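Local coordinates for protein toxin 2A (Paenibacillus larvae, PDB 5URP) that probably transfers ADP-ribose from NAD+ to a host protein, acting as a virulence factor of the bacterium, at residues 101-107 with 164-170; 120-126 with 211-215; 134-139 with 201-205. One frame throughout, in Å; residues are numbered along the deposited sequence.

Interaction 1 of 3, residues 101-107 with 164-170; sequences VTVYRGT and VLIELKI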
loop_
_atom_site.group_PDB
_atom_site.type_symbol
_atom_site.label_atom_id
_atom_site.label_comp_id
_atom_site.label_asym_id
_atom_site.label_seq_id
_atom_site.Cartn_x
_atom_site.Cartn_y
_atom_site.Cartn_z
ATOM N N VAL A 101 7.205 -3.913 10.583
ATOM C CA VAL A 101 7.034 -2.470 10.406
ATOM C C VAL A 101 5.597 -2.160 10.051
ATOM O O VAL A 101 4.924 -2.929 9.360
ATOM C CB VAL A 101 8.001 -1.932 9.329
ATOM C CG1 VAL A 101 7.587 -2.331 7.993
ATOM C CG2 VAL A 101 8.138 -0.420 9.429
ATOM N N THR A 102 5.160 -0.980 10.494
ATOM C CA THR A 102 3.853 -0.444 10.172
ATOM C C THR A 102 3.991 0.493 8.978
ATOM O O THR A 102 4.917 1.307 8.929
ATOM C CB THR A 102 3.286 0.317 11.369
ATOM O OG1 THR A 102 3.176 -0.566 12.482
ATOM C CG2 THR A 102 1.906 0.870 11.055
ATOM N N VAL A 103 3.097 0.341 8.016
ATOM C CA VAL A 103 3.039 1.241 6.877
ATOM C C VAL A 103 1.613 1.774 6.743
ATOM O O VAL A 103 0.679 1.293 7.368
ATOM C CB VAL A 103 3.498 0.587 5.571
ATOM C CG1 VAL A 103 4.971 0.171 5.662
ATOM C CG2 VAL A 103 2.589 -0.612 5.185
ATOM N N TYR A 104 1.479 2.812 5.926
ATOM C CA TYR A 104 0.232 3.566 5.799
ATOM C C TYR A 104 -0.170 3.692 4.340
ATOM O O TYR A 104 0.683 3.811 3.452
ATOM C CB TYR A 104 0.409 4.971 6.412
ATOM C CG TYR A 104 0.710 4.931 7.878
ATOM C CD1 TYR A 104 -0.322 4.921 8.809
ATOM C CD2 TYR A 104 2.010 4.888 8.335
ATOM C CE1 TYR A 104 -0.070 4.856 10.142
ATOM C CE2 TYR A 104 2.296 4.839 9.704
ATOM C CZ TYR A 104 1.240 4.809 10.601
ATOM O OH TYR A 104 1.490 4.789 11.943
ATOM N N ARG A 105 -1.480 3.667 4.079
ATOM C CA ARG A 105 -1.962 3.845 2.718
ATOM C C ARG A 105 -3.287 4.584 2.759
ATOM O O ARG A 105 -4.223 4.119 3.396
ATOM C CB ARG A 105 -2.157 2.489 2.027
ATOM C CG ARG A 105 -2.753 2.606 0.663
ATOM C CD ARG A 105 -2.742 1.244 -0.022
ATOM N NE ARG A 105 -3.558 1.224 -1.235
ATOM C CZ ARG A 105 -3.200 1.743 -2.404
ATOM N NH1 ARG A 105 -2.025 2.347 -2.556
ATOM N NH2 ARG A 105 -4.030 1.673 -3.432
ATOM N N GLY A 106 -3.356 5.740 2.114
ATOM C CA GLY A 106 -4.633 6.392 1.913
ATOM C C GLY A 106 -5.300 5.871 0.653
ATOM O O GLY A 106 -4.659 5.707 -0.384
ATOM N N THR A 107 -6.600 5.624 0.746
ATOM C CA THR A 107 -7.320 5.146 -0.416
ATOM C C THR A 107 -8.787 5.548 -0.265
ATOM O O THR A 107 -9.122 6.462 0.489
ATOM C CB THR A 107 -7.070 3.628 -0.586
ATOM O OG1 THR A 107 -7.588 3.196 -1.852
ATOM C CG2 THR A 107 -7.670 2.829 0.554
ATOM N N VAL A 164 -10.334 6.822 3.257
ATOM C CA VAL A 164 -9.922 5.621 3.977
ATOM C C VAL A 164 -8.427 5.701 4.269
ATOM O O VAL A 164 -7.626 6.012 3.376
ATOM C CB VAL A 164 -10.234 4.341 3.185
ATOM C CG1 VAL A 164 -9.730 3.133 3.952
ATOM C CG2 VAL A 164 -11.735 4.247 2.869
ATOM N N LEU A 165 -8.052 5.392 5.512
ATOM C CA LEU A 165 -6.659 5.292 5.933
ATOM C C LEU A 165 -6.425 3.864 6.392
ATOM O O LEU A 165 -7.065 3.426 7.341
ATOM C CB LEU A 165 -6.343 6.241 7.087
ATOM C CG LEU A 165 -4.921 6.195 7.654
ATOM C CD1 LEU A 165 -3.888 6.550 6.596
ATOM C CD2 LEU A 165 -4.799 7.111 8.866
ATOM N N ILE A 166 -5.492 3.182 5.757
ATOM C CA ILE A 166 -5.117 1.827 6.161
ATOM C C ILE A 166 -3.811 1.928 6.918
ATOM O O ILE A 166 -2.850 2.543 6.429
ATOM C CB ILE A 166 -4.942 0.890 4.958
ATOM C CG1 ILE A 166 -6.153 0.888 4.029
ATOM C CG2 ILE A 166 -4.618 -0.534 5.475
ATOM C CD1 ILE A 166 -5.907 0.085 2.725
ATOM N N GLU A 167 -3.775 1.336 8.107
ATOM C CA GLU A 167 -2.557 1.148 8.887
ATOM C C GLU A 167 -2.249 -0.350 8.826
ATOM O O GLU A 167 -3.017 -1.160 9.347
ATOM C CB GLU A 167 -2.743 1.627 10.323
ATOM C CG GLU A 167 -1.560 1.408 11.228
ATOM C CD GLU A 167 -1.703 2.107 12.583
ATOM O OE1 GLU A 167 -2.240 3.239 12.639
ATOM O OE2 GLU A 167 -1.244 1.535 13.583
ATOM N N LEU A 168 -1.146 -0.714 8.180
ATOM C CA LEU A 168 -0.879 -2.112 7.840
ATOM C C LEU A 168 0.398 -2.573 8.515
ATOM O O LEU A 168 1.441 -1.939 8.379
ATOM C CB LEU A 168 -0.772 -2.235 6.317
ATOM C CG LEU A 168 -0.539 -3.588 5.717
ATOM C CD1 LEU A 168 -1.810 -4.390 5.879
ATOM C CD2 LEU A 168 -0.196 -3.400 4.257
ATOM N N LYS A 169 0.339 -3.705 9.220
ATOM C CA LYS A 169 1.527 -4.255 9.849
ATOM C C LYS A 169 2.123 -5.289 8.908
ATOM O O LYS A 169 1.398 -6.155 8.421
ATOM C CB LYS A 169 1.183 -4.901 11.192
ATOM C CG LYS A 169 0.531 -3.946 12.176
ATOM C CD LYS A 169 -0.027 -4.666 13.389
ATOM C CE LYS A 169 -0.724 -3.707 14.339
ATOM N NZ LYS A 169 -1.428 -4.417 15.442
ATOM N N ILE A 170 3.411 -5.166 8.610
ATOM C CA ILE A 170 4.124 -6.116 7.754
ATOM C C ILE A 170 5.054 -6.915 8.660
ATOM O O ILE A 170 5.887 -6.316 9.347
ATOM C CB ILE A 170 4.953 -5.437 6.647
ATOM C CG1 ILE A 170 4.156 -4.444 5.829
ATOM C CG2 ILE A 170 5.490 -6.485 5.682
ATOM C CD1 ILE A 170 5.066 -3.597 4.969
HETATM O O HOH W 1 0.759 -0.983 13.866
#
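Glu-167 places its CG trans to the backbone N (chi1 177°) and then runs straight out, which brings its carboxylate alongside the ring of Tyr-104. The two side chains point the same way. Ring and carboxylate planes stand 63° apart, and Tyr-104 CE1 lies 3.7 Å from Glu-167 OE1. On the same face of the sheet Glu-167 CG meets Thr-102 CG2 at 3.5 Å. A water joins this pair as well. It is 2.8 Å from Thr-102 OG1 and donates to Glu-167 OE2 at 3.2 Å. The polar ends of Glu-167 and Tyr-104 have stronger partners outside the two strands: Lys-216 forms a salt bridge with Glu-167, and Asp-25 is hydrogen-bonded to Tyr-104 OH.

The other face is largely apolar. Val-103 and Ile-170 cross at about a right angle, and the two methyls of Val-103 straddle the tip of Ile-170. Val-103 CG1 is 3.8 Å from Ile-170 CD1. Val-103 CG2 also reaches back to Leu-168 CB at 3.9 Å. Further along, Thr-107 turns CG2 toward Ile-166 CD1, 3.9 Å away. Strands 149-152 and 190-193 pack over this face.

Eight backbone hydrogen bonds tie the strands in antiparallel register. Leu-168 N to Val-103 O is 2.8 Å and nearly straight. At the far end Val-164 N comes to Thr-107 O from above the carbonyl plane.

Arg-105 leads its guanidinium away from this pairing to Ser-150 O, and a glycerol, probably from the crystallisation liquor, lies near it. An arginine on strand 101-107, beside a Ser-Thr-Ser strand, is consistent with the Arg-Ser-Glu signature of one class of ADP-ribosyltransferase toxins, in which it belongs to the NAD-binding cleft.

Interaction 2 of 3, residues 120-126 with 211-215; sequences LMNGNKV and GSQRL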
loop_
_atom_site.group_PDB
_atom_site.type_symbol
_atom_site.label_atom_id
_atom_site.label_comp_id
_atom_site.label_asym_id
_atom_site.label_seq_id
_atom_site.Cartn_x
_atom_site.Cartn_y
_atom_site.Cartn_z
ATOM N N LEU A 120 -19.152 6.299 1.124
ATOM C CA LEU A 120 -18.658 6.408 2.487
ATOM C C LEU A 120 -18.919 7.787 3.075
ATOM O O LEU A 120 -19.213 7.908 4.272
ATOM C CB LEU A 120 -17.163 6.091 2.516
ATOM C CG LEU A 120 -16.488 5.925 3.869
ATOM C CD1 LEU A 120 -17.257 4.982 4.785
ATOM C CD2 LEU A 120 -15.080 5.403 3.633
ATOM N N MET A 121 -18.839 8.829 2.252
ATOM C CA MET A 121 -18.779 10.194 2.740
ATOM C C MET A 121 -20.093 10.905 2.479
ATOM O O MET A 121 -20.715 10.727 1.425
ATOM C CB MET A 121 -17.638 10.971 2.072
ATOM C CG MET A 121 -16.245 10.410 2.331
ATOM S SD MET A 121 -15.833 10.310 4.086
ATOM C CE MET A 121 -15.813 12.046 4.522
ATOM N N ASN A 122 -20.514 11.687 3.464
ATOM C CA ASN A 122 -21.551 12.694 3.311
ATOM C C ASN A 122 -20.842 14.002 3.656
ATOM O O ASN A 122 -20.723 14.379 4.824
ATOM C CB ASN A 122 -22.769 12.377 4.205
ATOM C CG ASN A 122 -23.473 11.080 3.797
ATOM O OD1 ASN A 122 -23.956 10.335 4.650
ATOM N ND2 ASN A 122 -23.515 10.799 2.494
ATOM N N GLY A 123 -20.292 14.646 2.630
ATOM C CA GLY A 123 -19.475 15.829 2.850
ATOM C C GLY A 123 -18.201 15.465 3.588
ATOM O O GLY A 123 -17.478 14.533 3.212
ATOM N N ASN A 124 -17.915 16.199 4.661
ATOM C CA ASN A 124 -16.715 15.976 5.458
ATOM C C ASN A 124 -16.927 14.974 6.588
ATOM O O ASN A 124 -16.022 14.785 7.406
ATOM C CB ASN A 124 -16.215 17.305 6.035
ATOM C CG ASN A 124 -15.491 18.150 5.006
ATOM O OD1 ASN A 124 -14.917 17.630 4.048
ATOM N ND2 ASN A 124 -15.506 19.461 5.202
ATOM N N LYS A 125 -18.091 14.333 6.656
ATOM C CA LYS A 125 -18.405 13.376 7.707
ATOM C C LYS A 125 -18.561 11.989 7.095
ATOM O O LYS A 125 -19.056 11.843 5.973
ATOM C CB LYS A 125 -19.690 13.772 8.450
ATOM C CG LYS A 125 -19.693 15.212 8.992
ATOM C CD LYS A 125 -19.603 15.276 10.518
ATOM C CE LYS A 125 -19.134 16.652 11.026
ATOM N NZ LYS A 125 -17.654 16.876 10.862
ATOM N N VAL A 126 -18.130 10.971 7.816
ATOM C CA VAL A 126 -18.381 9.610 7.366
ATOM C C VAL A 126 -19.842 9.290 7.631
ATOM O O VAL A 126 -20.377 9.615 8.696
ATOM C CB VAL A 126 -17.449 8.601 8.065
ATOM C CG1 VAL A 126 -17.946 7.175 7.823
ATOM C CG2 VAL A 126 -16.037 8.725 7.551
ATOM N N GLY A 211 -9.667 18.023 9.170
ATOM C CA GLY A 211 -10.890 18.683 8.783
ATOM C C GLY A 211 -11.932 17.795 8.150
ATOM O O GLY A 211 -13.005 18.286 7.795
ATOM N N SER A 212 -11.653 16.505 7.981
ATOM C CA SER A 212 -12.633 15.580 7.435
ATOM C C SER A 212 -12.489 14.237 8.129
ATOM O O SER A 212 -11.375 13.772 8.373
ATOM C CB SER A 212 -12.469 15.382 5.928
ATOM O OG SER A 212 -11.262 14.707 5.644
ATOM N N GLN A 213 -13.624 13.626 8.424
ATOM C CA GLN A 213 -13.630 12.297 9.012
ATOM C C GLN A 213 -13.209 11.263 7.979
ATOM O O GLN A 213 -13.366 11.449 6.767
ATOM C CB GLN A 213 -15.020 11.954 9.559
ATOM C CG GLN A 213 -15.504 12.927 10.619
ATOM C CD GLN A 213 -16.840 12.556 11.215
ATOM O OE1 GLN A 213 -17.534 11.649 10.738
ATOM N NE2 GLN A 213 -17.231 13.283 12.261
ATOM N N ARG A 214 -12.669 10.158 8.478
ATOM C CA ARG A 214 -12.212 9.079 7.626
ATOM C C ARG A 214 -12.541 7.746 8.275
ATOM O O ARG A 214 -12.822 7.656 9.471
ATOM C CB ARG A 214 -10.692 9.134 7.374
ATOM C CG ARG A 214 -10.232 10.371 6.623
ATOM C CD ARG A 214 -8.731 10.457 6.563
ATOM N NE ARG A 214 -8.134 10.766 7.857
ATOM C CZ ARG A 214 -6.827 10.733 8.085
ATOM N NH1 ARG A 214 -5.991 10.381 7.112
ATOM N NH2 ARG A 214 -6.355 11.049 9.284
ATOM N N LEU A 215 -12.515 6.709 7.460
ATOM C CA LEU A 215 -12.581 5.349 7.964
ATOM C C LEU A 215 -11.160 4.821 8.103
ATOM O O LEU A 215 -10.413 4.802 7.124
ATOM C CB LEU A 215 -13.386 4.468 7.014
ATOM C CG LEU A 215 -14.030 3.234 7.581
ATOM C CD1 LEU A 215 -15.172 3.612 8.536
ATOM C CD2 LEU A 215 -14.535 2.463 6.391
HETATM O O HOH W 2 -15.844 15.493 13.399
HETATM O O HOH W 3 -19.553 10.271 11.591
#
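Gln-213 reaches across to a small beta hairpin, whose type II' turn runs from Asn-122 to Lys-125 with Gly-123 at its positive-phi corner. The hairpin is tied to the chain leading into strand 214-221.

Two direct hydrogen bonds make the polar link. Gln-213 N donates to Asn-124 O at 2.9 Å. The side chain of the same glutamine, stretched out (chi2 -177°), takes Val-126 N on its OE1 at 3.1 Å, with the donor tilted 31° from the amide plane. Gln-213 thus grips the hairpin with both backbone and side chain.

Apolar contacts continue toward the sheet. Leu-120 CD2 rests 3.9 Å from Leu-215 CB, and the two side chains pass at a slant. Helix 128-138 also packs on this pair through Ile-134. Val-126 CG2 lies against the backbone of Arg-214, 3.7 Å from its C. Met-121 folds back through its last two torsions (chi3 -65°) and brings its CE to 3.4 Å from Gln-213 O.

Water completes the polar group. Gln-213 NE2 donates to one water, which Lys-125 NZ reaches weakly. A second water donates both to Val-126 O at 3.1 Å and to Gln-213 OE1 at 2.6 Å.

Interaction 3 of 3, residues 134-139 with 201-205; sequences IKKEFE and IDNIK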
loop_
_atom_site.group_PDB
_atom_site.type_symbol
_atom_site.label_atom_id
_atom_site.label_comp_id
_atom_site.label_asym_id
_atom_site.label_seq_id
_atom_site.Cartn_x
_atom_site.Cartn_y
_atom_site.Cartn_z
ATOM N N ILE A 134 -19.949 -1.505 6.927
ATOM C CA ILE A 134 -18.616 -1.908 6.492
ATOM C C ILE A 134 -17.892 -2.614 7.621
ATOM O O ILE A 134 -17.234 -3.635 7.404
ATOM C CB ILE A 134 -17.807 -0.694 5.989
ATOM C CG1 ILE A 134 -18.386 -0.203 4.656
ATOM C CG2 ILE A 134 -16.330 -1.056 5.863
ATOM C CD1 ILE A 134 -17.704 1.032 4.093
ATOM N N LYS A 135 -18.019 -2.095 8.845
ATOM C CA LYS A 135 -17.414 -2.747 10.000
ATOM C C LYS A 135 -17.947 -4.163 10.156
ATOM O O LYS A 135 -17.180 -5.133 10.193
ATOM C CB LYS A 135 -17.689 -1.920 11.258
ATOM C CG LYS A 135 -16.960 -2.369 12.508
ATOM C CD LYS A 135 -17.233 -1.409 13.666
ATOM C CE LYS A 135 -16.596 -1.876 14.977
ATOM N NZ LYS A 135 -15.127 -1.611 15.059
ATOM N N LYS A 136 -19.272 -4.306 10.213
ATOM C CA LYS A 136 -19.860 -5.623 10.409
ATOM C C LYS A 136 -19.473 -6.586 9.290
ATOM O O LYS A 136 -19.290 -7.783 9.540
ATOM C CB LYS A 136 -21.375 -5.497 10.504
ATOM C CG LYS A 136 -22.091 -6.865 10.586
ATOM C CD LYS A 136 -23.190 -6.894 11.634
ATOM C CE LYS A 136 -23.741 -8.306 11.823
ATOM N NZ LYS A 136 -24.744 -8.396 12.937
ATOM N N GLU A 137 -19.334 -6.090 8.059
ATOM C CA GLU A 137 -19.112 -6.954 6.901
ATOM C C GLU A 137 -17.644 -7.338 6.714
ATOM O O GLU A 137 -17.368 -8.434 6.218
ATOM C CB GLU A 137 -19.644 -6.264 5.639
ATOM C CG GLU A 137 -19.375 -6.991 4.326
ATOM C CD GLU A 137 -20.254 -6.500 3.155
ATOM O OE1 GLU A 137 -21.210 -5.723 3.387
ATOM O OE2 GLU A 137 -19.992 -6.904 1.994
ATOM N N PHE A 138 -16.692 -6.476 7.096
ATOM C CA PHE A 138 -15.291 -6.659 6.724
ATOM C C PHE A 138 -14.334 -6.825 7.890
ATOM O O PHE A 138 -13.222 -7.317 7.679
ATOM C CB PHE A 138 -14.810 -5.481 5.855
ATOM C CG PHE A 138 -15.456 -5.458 4.502
ATOM C CD1 PHE A 138 -14.970 -6.252 3.476
ATOM C CD2 PHE A 138 -16.575 -4.666 4.270
ATOM C CE1 PHE A 138 -15.580 -6.250 2.244
ATOM C CE2 PHE A 138 -17.198 -4.664 3.041
ATOM C CZ PHE A 138 -16.700 -5.452 2.021
ATOM N N GLU A 139 -14.696 -6.413 9.095
ATOM C CA GLU A 139 -13.835 -6.691 10.232
ATOM C C GLU A 139 -13.745 -8.197 10.423
ATOM O O GLU A 139 -14.747 -8.912 10.342
ATOM C CB GLU A 139 -14.387 -6.029 11.488
ATOM C CG GLU A 139 -13.374 -5.282 12.305
ATOM C CD GLU A 139 -13.975 -4.626 13.547
ATOM O OE1 GLU A 139 -14.621 -5.317 14.373
ATOM O OE2 GLU A 139 -13.773 -3.417 13.712
ATOM N N ILE A 201 -8.130 -7.843 8.335
ATOM C CA ILE A 201 -8.647 -6.641 8.992
ATOM C C ILE A 201 -8.960 -6.937 10.457
ATOM O O ILE A 201 -9.896 -7.678 10.780
ATOM C CB ILE A 201 -9.872 -6.096 8.255
ATOM C CG1 ILE A 201 -9.448 -5.689 6.833
ATOM C CG2 ILE A 201 -10.409 -4.842 8.983
ATOM C CD1 ILE A 201 -10.597 -5.244 5.963
ATOM N N ASP A 202 -8.168 -6.339 11.346
ATOM C CA ASP A 202 -8.376 -6.431 12.787
ATOM C C ASP A 202 -9.427 -5.439 13.286
ATOM O O ASP A 202 -10.203 -5.767 14.188
ATOM C CB ASP A 202 -7.048 -6.194 13.507
ATOM C CG ASP A 202 -6.037 -7.286 13.230
ATOM O OD1 ASP A 202 -6.333 -8.438 13.599
ATOM O OD2 ASP A 202 -4.970 -7.000 12.635
ATOM N N ASN A 203 -9.477 -4.228 12.725
ATOM C CA ASN A 203 -10.379 -3.220 13.261
ATOM C C ASN A 203 -10.720 -2.195 12.187
ATOM O O ASN A 203 -9.875 -1.852 11.360
ATOM C CB ASN A 203 -9.740 -2.530 14.470
ATOM C CG ASN A 203 -10.743 -1.781 15.307
ATOM O OD1 ASN A 203 -11.558 -2.380 15.993
ATOM N ND2 ASN A 203 -10.689 -0.474 15.251
ATOM N N ILE A 204 -11.972 -1.734 12.203
ATOM C CA ILE A 204 -12.437 -0.620 11.371
ATOM C C ILE A 204 -13.166 0.362 12.279
ATOM O O ILE A 204 -14.057 -0.038 13.035
ATOM C CB ILE A 204 -13.376 -1.095 10.239
ATOM C CG1 ILE A 204 -12.629 -1.991 9.241
ATOM C CG2 ILE A 204 -13.993 0.102 9.510
ATOM C CD1 ILE A 204 -13.516 -2.639 8.197
ATOM N N LYS A 205 -12.821 1.651 12.185
ATOM C CA LYS A 205 -13.522 2.661 12.970
ATOM C C LYS A 205 -13.473 3.993 12.242
ATOM O O LYS A 205 -12.654 4.197 11.351
ATOM C CB LYS A 205 -12.919 2.816 14.360
ATOM C CG LYS A 205 -11.514 3.376 14.344
ATOM C CD LYS A 205 -10.888 3.481 15.741
ATOM C CE LYS A 205 -9.385 3.792 15.616
ATOM N NZ LYS A 205 -8.667 3.858 16.920
#
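Ile-204 turns its backbone N-H and C=O to two side chains of 134-139: Lys-135 in the last turns of helix 128-138 and Glu-139 just after it. Beyond CG, Glu-139 is fully extended and brings OE2 to the strand backbone. Glu-139 OE2 takes Ile-204 N on its anti lone pair, at 2.9 Å. Lys-135 NZ meets the same oxygen on its syn side at 2.6 Å, 19° out of the carboxylate plane, in a salt bridge within 134-139. The chain of Lys-135 is straight until its last torsion (chi4 78°). That final bend turns NZ onto Ile-204 O at 2.8 Å. Both backbone groups of Ile-204 are therefore held, the N-H by a carboxylate and the C=O by an ammonium group.

Beside these polar bonds Ile-204 CD1 sits between Ile-134 and Phe-138. Ile-204 CD1 is 4.0 Å from Ile-134 CG2, and the two isoleucines cross at about a right angle. Phe-138 CB lies 3.9 Å from the same Ile-204 CD1. Ile-201 faces the helix end, with its CB 3.6 Å from Phe-138 O. That carbonyl is also hydrogen-bonded by Thr-141 OG1.

The strand runs almost antiparallel to the helix. A classic beta bulge, in which Asp-202 and Asn-203 share Glu-218 as partner, comes just before Ile-204.

Glu-139 OE2 accepts from both an ammonium and a peptide N-H, which would probably stabilise its charged form. The contact thus fastens the helix end to the sheet by polar bonds to the backbone of Ile-204 and, next to them, by apolar packing of its side chain.

All three contacts reach the same five-stranded mixed sheet, ordered 101-107, 164-170, 214-221, 197-207, 142-145. Interaction 1 pairs the first two strands. Interaction 2 brings the 121-126 hairpin to the start of strand 214-221. Interaction 3 packs helix 128-138 on strand 197-207. Their centres lie 15 to 18 Å apart. Interactions 1 and 2 meet where Leu-165 N probably donates a hydrogen bond to Leu-215 O. Interactions 2 and 3 share apolar packing, with Leu-215 against Ile-204 and Leu-120 against Ile-134. Along the chain the first segments come in the order 101-107, 120-126, 134-139; the second in the order 164-170, 201-205, 211-215. Together, interactions 2 and 3 fasten the hairpin and the helix that follows it to the sheet within one ADP-ribosyltransferase fold.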